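Local coordinates for recombination protein uvsY (Enterobacteria phage T4, PDB 4ZWS) that helps load the UvsX recombinase onto single-stranded DNA and displace bound gp32, as a DNA-binding recombination mediator of phage T4, at residues A[5-10]-A[107-112]; A[30-35]-A[115-120]. All coordinates share one frame; numbering follows the deposited sequence.

Contact 1. Residues A[5-10]-A[107-112]; sequences DLQEEL and LDFCSG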
ATOM      1  N   ASP A   5      16.670   9.306  26.295  1.00 58.15           N
ATOM      2  CA  ASP A   5      17.623  10.355  25.958  1.00 54.98           C
ATOM      3  C   ASP A   5      17.271  10.983  24.615  1.00 53.79           C
ATOM      4  O   ASP A   5      17.300  12.210  24.469  1.00 58.14           O
ATOM      5  CB  ASP A   5      19.054   9.825  25.920  1.00 55.41           C
ATOM      6  CG  ASP A   5      19.590   9.466  27.292  1.00 71.82           C
ATOM      7  OD1 ASP A   5      20.468   8.581  27.366  1.00 70.67           O
ATOM      8  OD2 ASP A   5      19.161  10.087  28.290  1.00 75.61           O
ATOM      9  N   LEU A   6      16.950  10.138  23.638  1.00 51.46           N
ATOM     10  CA  LEU A   6      16.548  10.612  22.316  1.00 54.14           C
ATOM     11  C   LEU A   6      15.269  11.436  22.377  1.00 56.56           C
ATOM     12  O   LEU A   6      15.171  12.492  21.752  1.00 55.46           O
ATOM     13  CB  LEU A   6      16.361   9.431  21.356  1.00 49.19           C
ATOM     14  CG  LEU A   6      17.649   8.669  21.029  1.00 48.30           C
ATOM     15  CD1 LEU A   6      17.380   7.553  20.036  1.00 46.86           C
ATOM     16  CD2 LEU A   6      18.647   9.634  20.459  1.00 48.87           C
ATOM     17  N   GLN A   7      14.300  10.961  23.153  1.00 56.55           N
ATOM     18  CA  GLN A   7      13.047  11.679  23.320  1.00 54.34           C
ATOM     19  C   GLN A   7      13.317  13.083  23.828  1.00 59.03           C
ATOM     20  O   GLN A   7      12.798  14.068  23.294  1.00 65.16           O
ATOM     21  CB  GLN A   7      12.125  10.931  24.268  1.00 52.66           C
ATOM     22  CG  GLN A   7      11.682   9.630  23.693  1.00 51.12           C
ATOM     23  CD  GLN A   7      10.750   8.874  24.605  1.00 61.10           C
ATOM     24  OE1 GLN A   7      10.661   9.162  25.803  1.00 61.12           O
ATOM     25  NE2 GLN A   7      10.051   7.882  24.044  1.00 57.32           N
ATOM     26  N   GLU A   8      14.157  13.162  24.849  1.00 56.17           N
ATOM     27  CA  GLU A   8      14.501  14.430  25.442  1.00 56.70           C
ATOM     28  C   GLU A   8      15.288  15.300  24.470  1.00 57.98           C
ATOM     29  O   GLU A   8      15.049  16.511  24.374  1.00 56.96           O
ATOM     30  CB  GLU A   8      15.272  14.198  26.738  1.00 58.55           C
ATOM     31  CG  GLU A   8      15.046  15.300  27.746  1.00 86.27           C
ATOM     32  CD  GLU A   8      13.565  15.565  27.993  1.00 87.33           C
ATOM     33  OE1 GLU A   8      12.776  14.589  28.081  1.00 75.69           O
ATOM     34  OE2 GLU A   8      13.194  16.764  28.064  1.00 81.40           O
ATOM     35  N   GLU A   9      16.199  14.682  23.728  1.00 54.62           N
ATOM     36  CA  GLU A   9      17.016  15.422  22.778  1.00 54.22           C
ATOM     37  C   GLU A   9      16.186  16.049  21.651  1.00 63.77           C
ATOM     38  O   GLU A   9      16.392  17.217  21.305  1.00 53.98           O
ATOM     39  CB  GLU A   9      18.095  14.532  22.187  1.00 53.25           C
ATOM     40  CG  GLU A   9      19.062  15.296  21.315  1.00 53.37           C
ATOM     41  CD  GLU A   9      20.214  14.449  20.817  1.00 66.22           C
ATOM     42  OE1 GLU A   9      21.044  14.982  20.050  1.00 67.59           O
ATOM     43  OE2 GLU A   9      20.295  13.257  21.190  1.00 64.43           O
ATOM     44  N   LEU A  10      15.275  15.273  21.061  1.00 52.05           N
ATOM     45  CA  LEU A  10      14.424  15.798  20.000  1.00 51.58           C
ATOM     46  C   LEU A  10      13.531  16.930  20.492  1.00 57.76           C
ATOM     47  O   LEU A  10      13.352  17.940  19.796  1.00 57.93           O
ATOM     48  CB  LEU A  10      13.541  14.702  19.408  1.00 53.38           C
ATOM     49  CG  LEU A  10      12.677  15.152  18.222  1.00 50.19           C
ATOM     50  CD1 LEU A  10      13.538  15.570  17.046  1.00 49.72           C
ATOM     51  CD2 LEU A  10      11.682  14.094  17.813  1.00 49.50           C
ATOM     52  N   LEU A 107      15.718   3.139  16.030  1.00 49.41           N
ATOM     53  CA  LEU A 107      15.773   3.438  14.604  1.00 49.15           C
ATOM     54  C   LEU A 107      14.477   4.101  14.155  1.00 51.33           C
ATOM     55  O   LEU A 107      14.503   5.121  13.461  1.00 47.83           O
ATOM     56  CB  LEU A 107      16.014   2.173  13.783  1.00 48.83           C
ATOM     57  CG  LEU A 107      16.249   2.392  12.288  1.00 49.96           C
ATOM     58  CD1 LEU A 107      17.565   3.116  12.059  1.00 51.19           C
ATOM     59  CD2 LEU A 107      16.230   1.093  11.557  1.00 50.80           C
ATOM     60  N   ASP A 108      13.346   3.523  14.563  1.00 46.71           N
ATOM     61  CA  ASP A 108      12.046   4.076  14.192  1.00 56.85           C
ATOM     62  C   ASP A 108      11.831   5.461  14.773  1.00 50.60           C
ATOM     63  O   ASP A 108      11.301   6.342  14.093  1.00 54.31           O
ATOM     64  CB  ASP A 108      10.903   3.161  14.624  1.00 57.33           C
ATOM     65  CG  ASP A 108      10.903   1.846  13.871  1.00 74.72           C
ATOM     66  OD1 ASP A 108      11.564   1.790  12.802  1.00 85.09           O
ATOM     67  OD2 ASP A 108      10.211   0.895  14.314  1.00 69.24           O
ATOM     68  N   PHE A 109      12.286   5.672  16.002  1.00 45.99           N
ATOM     69  CA  PHE A 109      12.165   6.987  16.604  1.00 46.88           C
ATOM     70  C   PHE A 109      12.914   8.020  15.770  1.00 49.11           C
ATOM     71  O   PHE A 109      12.411   9.117  15.549  1.00 57.36           O
ATOM     72  CB  PHE A 109      12.683   7.007  18.038  1.00 46.03           C
ATOM     73  CG  PHE A 109      12.517   8.341  18.697  1.00 46.41           C
ATOM     74  CD1 PHE A 109      13.555   9.266  18.691  1.00 47.04           C
ATOM     75  CD2 PHE A 109      11.304   8.697  19.279  1.00 46.43           C
ATOM     76  CE1 PHE A 109      13.395  10.520  19.277  1.00 47.59           C
ATOM     77  CE2 PHE A 109      11.139   9.945  19.868  1.00 47.09           C
ATOM     78  CZ  PHE A 109      12.192  10.855  19.867  1.00 47.61           C
ATOM     79  N   CYS A 110      14.105   7.665  15.307  1.00 47.16           N
ATOM     80  CA  CYS A 110      14.898   8.574  14.492  1.00 48.90           C
ATOM     81  C   CYS A 110      14.249   8.848  13.135  1.00 57.34           C
ATOM     82  O   CYS A 110      14.388   9.957  12.604  1.00 56.14           O
ATOM     83  CB  CYS A 110      16.303   8.010  14.272  1.00 52.68           C
ATOM     84  SG  CYS A 110      17.314   7.995  15.748  1.00 59.70           S
ATOM     85  N   SER A 111      13.546   7.857  12.572  1.00 57.21           N
ATOM     86  CA  SER A 111      12.772   8.114  11.357  1.00 51.19           C
ATOM     87  C   SER A 111      11.768   9.194  11.639  1.00 48.46           C
ATOM     88  O   SER A 111      11.673  10.167  10.888  1.00 54.64           O
ATOM     89  CB  SER A 111      12.059   6.881  10.833  1.00 48.70           C
ATOM     90  OG  SER A 111      12.964   6.054  10.138  1.00 77.61           O
ATOM     91  N   GLY A 112      11.060   9.033  12.750  1.00 47.79           N
ATOM     92  CA  GLY A 112      10.075  10.003  13.168  1.00 47.94           C
ATOM     93  C   GLY A 112      10.694  11.360  13.400  1.00 50.33           C
ATOM     94  O   GLY A 112      10.116  12.391  13.042  1.00 56.28           O
TER

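Contact 2. Residues A[30-35]-A[115-120]; sequences MLYSKW and DAIKSR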
ATOM      1  N   MET A  30      21.197  21.353   9.866  1.00 62.86           N
ATOM      2  CA  MET A  30      22.192  20.698  10.688  1.00 56.52           C
ATOM      3  C   MET A  30      21.519  19.643  11.551  1.00 59.50           C
ATOM      4  O   MET A  30      22.049  18.540  11.719  1.00 60.78           O
ATOM      5  CB  MET A  30      22.934  21.729  11.538  1.00 57.11           C
ATOM      6  CG  MET A  30      24.220  22.211  10.888  1.00 76.94           C
ATOM      7  SD  MET A  30      25.103  23.471  11.834  1.00121.18           S
ATOM      8  CE  MET A  30      24.030  24.879  11.599  1.00 60.51           C
ATOM      9  N   LEU A  31      20.339  19.974  12.081  1.00 58.31           N
ATOM     10  CA  LEU A  31      19.593  19.017  12.890  1.00 55.68           C
ATOM     11  C   LEU A  31      19.235  17.765  12.115  1.00 56.49           C
ATOM     12  O   LEU A  31      19.374  16.654  12.623  1.00 56.08           O
ATOM     13  CB  LEU A  31      18.311  19.641  13.433  1.00 53.48           C
ATOM     14  CG  LEU A  31      18.451  20.693  14.522  1.00 55.85           C
ATOM     15  CD1 LEU A  31      17.082  21.253  14.852  1.00 56.53           C
ATOM     16  CD2 LEU A  31      19.061  20.054  15.740  1.00 54.46           C
ATOM     17  N   TYR A  32      18.807  17.944  10.871  1.00 55.57           N
ATOM     18  CA  TYR A  32      18.439  16.810  10.056  1.00 51.39           C
ATOM     19  C   TYR A  32      19.655  15.921   9.868  1.00 61.14           C
ATOM     20  O   TYR A  32      19.614  14.709  10.109  1.00 50.81           O
ATOM     21  CB  TYR A  32      17.920  17.278   8.707  1.00 52.24           C
ATOM     22  CG  TYR A  32      17.212  16.207   7.913  1.00 56.82           C
ATOM     23  CD1 TYR A  32      17.903  15.475   6.959  1.00 52.59           C
ATOM     24  CD2 TYR A  32      15.875  15.891   8.145  1.00 51.33           C
ATOM     25  CE1 TYR A  32      17.295  14.489   6.238  1.00 61.79           C
ATOM     26  CE2 TYR A  32      15.244  14.900   7.410  1.00 51.30           C
ATOM     27  CZ  TYR A  32      15.969  14.201   6.458  1.00 55.62           C
ATOM     28  OH  TYR A  32      15.393  13.204   5.706  1.00 52.12           O
ATOM     29  N   SER A  33      20.762  16.561   9.515  1.00 58.68           N
ATOM     30  CA  SER A  33      22.035  15.881   9.369  1.00 53.68           C
ATOM     31  C   SER A  33      22.403  15.101  10.652  1.00 55.97           C
ATOM     32  O   SER A  33      22.823  13.945  10.579  1.00 52.94           O
ATOM     33  CB  SER A  33      23.102  16.892   8.981  1.00 55.47           C
ATOM     34  OG  SER A  33      24.375  16.318   9.068  1.00 72.53           O
ATOM     35  N   LYS A  34      22.235  15.736  11.816  1.00 55.26           N
ATOM     36  CA  LYS A  34      22.571  15.119  13.100  1.00 52.48           C
ATOM     37  C   LYS A  34      21.785  13.828  13.311  1.00 51.05           C
ATOM     38  O   LYS A  34      22.346  12.798  13.679  1.00 51.94           O
ATOM     39  CB  LYS A  34      22.272  16.056  14.263  1.00 52.65           C
ATOM     40  CG  LYS A  34      22.948  15.636  15.558  1.00 53.26           C
ATOM     41  CD  LYS A  34      21.986  15.621  16.718  1.00 52.64           C
ATOM     42  CE  LYS A  34      21.460  16.973  17.073  1.00 57.24           C
ATOM     43  NZ  LYS A  34      20.423  16.832  18.121  1.00 57.71           N
ATOM     44  N   TRP A  35      20.477  13.900  13.089  1.00 50.02           N
ATOM     45  CA  TRP A  35      19.602  12.750  13.294  1.00 51.32           C
ATOM     46  C   TRP A  35      19.765  11.726  12.176  1.00 51.73           C
ATOM     47  O   TRP A  35      19.560  10.538  12.387  1.00 49.23           O
ATOM     48  CB  TRP A  35      18.144  13.193  13.423  1.00 48.19           C
ATOM     49  CG  TRP A  35      17.851  13.799  14.766  1.00 50.78           C
ATOM     50  CD1 TRP A  35      17.898  15.117  15.096  1.00 49.25           C
ATOM     51  CD2 TRP A  35      17.461  13.101  15.956  1.00 48.01           C
ATOM     52  NE1 TRP A  35      17.563  15.288  16.415  1.00 49.56           N
ATOM     53  CE2 TRP A  35      17.290  14.064  16.965  1.00 51.57           C
ATOM     54  CE3 TRP A  35      17.239  11.759  16.263  1.00 49.28           C
ATOM     55  CZ2 TRP A  35      16.911  13.726  18.261  1.00 49.11           C
ATOM     56  CZ3 TRP A  35      16.860  11.425  17.555  1.00 47.83           C
ATOM     57  CH2 TRP A  35      16.701  12.406  18.535  1.00 50.11           C
ATOM     58  N   ASP A 115      11.235  13.039  10.201  1.00 53.17           N
ATOM     59  CA  ASP A 115       9.961  13.565   9.713  1.00 57.68           C
ATOM     60  C   ASP A 115       9.635  14.888  10.381  1.00 60.26           C
ATOM     61  O   ASP A 115       9.245  15.859   9.725  1.00 52.38           O
ATOM     62  CB  ASP A 115       8.819  12.577   9.979  1.00 59.63           C
ATOM     63  CG  ASP A 115       8.807  11.420   9.010  1.00 70.62           C
ATOM     64  OD1 ASP A 115       9.281  11.608   7.866  1.00 75.03           O
ATOM     65  OD2 ASP A 115       8.328  10.326   9.403  1.00 65.59           O
ATOM     66  N   ALA A 116       9.814  14.911  11.696  1.00 57.48           N
ATOM     67  CA  ALA A 116       9.512  16.086  12.494  1.00 53.56           C
ATOM     68  C   ALA A 116      10.366  17.282  12.080  1.00 54.12           C
ATOM     69  O   ALA A 116       9.871  18.394  11.932  1.00 61.13           O
ATOM     70  CB  ALA A 116       9.712  15.769  13.967  1.00 50.55           C
ATOM     71  N   ILE A 117      11.648  17.026  11.866  1.00 51.54           N
ATOM     72  CA  ILE A 117      12.600  18.068  11.539  1.00 53.50           C
ATOM     73  C   ILE A 117      12.369  18.620  10.149  1.00 59.77           C
ATOM     74  O   ILE A 117      12.499  19.829   9.918  1.00 66.75           O
ATOM     75  CB  ILE A 117      14.023  17.544  11.669  1.00 52.12           C
ATOM     76  CG1 ILE A 117      14.301  17.217  13.127  1.00 51.58           C
ATOM     77  CG2 ILE A 117      15.024  18.554  11.149  1.00 53.19           C
ATOM     78  CD1 ILE A 117      15.696  16.798  13.353  1.00 64.14           C
ATOM     79  N   LYS A 118      12.020  17.728   9.231  1.00 55.81           N
ATOM     80  CA  LYS A 118      11.679  18.114   7.873  1.00 58.77           C
ATOM     81  C   LYS A 118      10.496  19.061   7.933  1.00 58.41           C
ATOM     82  O   LYS A 118      10.496  20.129   7.318  1.00 59.44           O
ATOM     83  CB  LYS A 118      11.364  16.872   7.046  1.00 57.00           C
ATOM     84  CG  LYS A 118      11.321  17.043   5.545  1.00 63.53           C
ATOM     85  CD  LYS A 118      10.968  15.699   4.925  1.00 84.43           C
ATOM     86  CE  LYS A 118      11.115  15.692   3.417  1.00103.83           C
ATOM     87  NZ  LYS A 118      10.849  14.331   2.860  1.00113.42           N
ATOM     88  N   SER A 119       9.515  18.672   8.735  1.00 59.72           N
ATOM     89  CA  SER A 119       8.320  19.463   8.971  1.00 59.44           C
ATOM     90  C   SER A 119       8.657  20.801   9.638  1.00 56.51           C
ATOM     91  O   SER A 119       8.082  21.840   9.316  1.00 57.82           O
ATOM     92  CB  SER A 119       7.346  18.658   9.831  1.00 56.93           C
ATOM     93  OG  SER A 119       6.264  19.457  10.267  1.00 83.62           O
ATOM     94  N   ARG A 120       9.620  20.766  10.545  1.00 55.06           N
ATOM     95  CA  ARG A 120      10.059  21.957  11.251  1.00 58.80           C
ATOM     96  C   ARG A 120      10.584  23.024  10.281  1.00 65.05           C
ATOM     97  O   ARG A 120      10.318  24.213  10.456  1.00 70.03           O
ATOM     98  CB  ARG A 120      11.139  21.587  12.271  1.00 54.78           C
ATOM     99  CG  ARG A 120      11.632  22.740  13.133  1.00 55.58           C
ATOM    100  CD  ARG A 120      12.644  22.244  14.140  1.00 55.00           C
ATOM    101  NE  ARG A 120      13.116  23.308  15.008  1.00 58.33           N
ATOM    102  CZ  ARG A 120      14.156  24.084  14.727  1.00 61.01           C
ATOM    103  NH1 ARG A 120      14.828  23.914  13.595  1.00 63.81           N
ATOM    104  NH2 ARG A 120      14.518  25.037  15.573  1.00 57.97           N
TER

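Contact 1. Residues A[5-10]-A[107-112]
The ring of F109 carries this contact. CG of F109 lies anti to the backbone N (chi1 -178°), which sends the ring across to the short helix 3-14. There it reaches the backbone of residues 5-10 as well as their side chains. CE1 of F109 lies 3.6 Å from the carbonyl O of L6, and CZ of F109 lies 3.7 Å from CA of Q7. Both are van der Waals approaches, oblique to the ring. L6 meets the ring with its stem, CB being 3.8 Å from CE1 of F109. The branched end of L6 continues toward C110, with CD1 of L6 4.3 Å from SG of C110. The side chains of Q7 and F109 cross at about a right angle, CG of Q7 touching CE2 of F109. The amide plane of Q7 is turned 49° from the ring. The extended chain of Q7 carries its amide on to S41 of the second subunit, where NE2 donates a hydrogen bond to OG. L10 comes in obliquely from the next turn, its CD2 3.9 Å from CZ of F109. No hydrogen bond joins the two segments. N37 and L36 of the second subunit also pack here, N37 on F109 and Q7, and L36 on L10. The local helix axes run nearly parallel, 9° apart. This is apolar helix-helix packing, in which the N-terminal helix lies along helix 91-135 at a subunit interface of the heptameric alpha barrel.

Contact 2. Residues A[30-35]-A[115-120]
I117 is the main link from residues 115-120 to residues 30-35. Its two branches part: CG1 lies anti to the carbonyl carbon (chi1 -66°), and CG2 lies anti to the backbone N. CD1, at the end of the longer branch, points into the angle between L31 and W35. CD1 of I117 lies 3.9 Å from CB of L31. It approaches CD1 of W35 obliquely, and the side chains of I117 and W35 cross at about a right angle. NE1 of W35 is hydrogen-bonded to OD2 of D13, which helps fix the indole. CG2 of I117 rests against the backbone of Y32, 3.8 Å from N of Y32, and reaches the edge of the tyrosine ring near the ring plane. K118 adds a loose contact, with its CB 4.4 Å from CE2 of Y32. The polar ends of these two side chains go to the third subunit: OH of Y32 is hydrogen-bonded to O of F133 there, and NZ of K118 to O of K137. R120 is extended from CG to NE. CD1 of L31 lies over one face of its guanidinium, 3.7 Å from NH1 of R120 and offset toward the rim. NH2 makes a salt bridge to E24 and a hydrogen bond to the carbonyl O of F15; NH1 is hydrogen-bonded to OD1 of N28, and NE to the carbonyl O of V14. These bonds hold the buried guanidinium in place, with the L31 methyl over one face. The short axes lie 9.5 Å apart at 171°. This is antiparallel packing of the two long helices, 21-64 and 91-135, the pair that makes up most of this all-helical subunit of the alpha barrel.

Overall arrangement
Both contacts are buried and share helix 91-135. Contact 1 sets helix 3-14 on it in parallel; contact 2 sets helix 21-64 on it in the opposite sense. Their centres are 11 Å apart. The indole of W35 bridges them, packing on L6, L10 and C110, and E9 adds a salt bridge to K34. Three helices therefore meet in one core. Contact 1 lies nearer the centre of the chain and is apolar, built round one aromatic ring. Contact 2 combines an apolar centre with a buried arginine and partly exposed Y32 and K118. Both reach the second subunit, and contact 2 also meets the third.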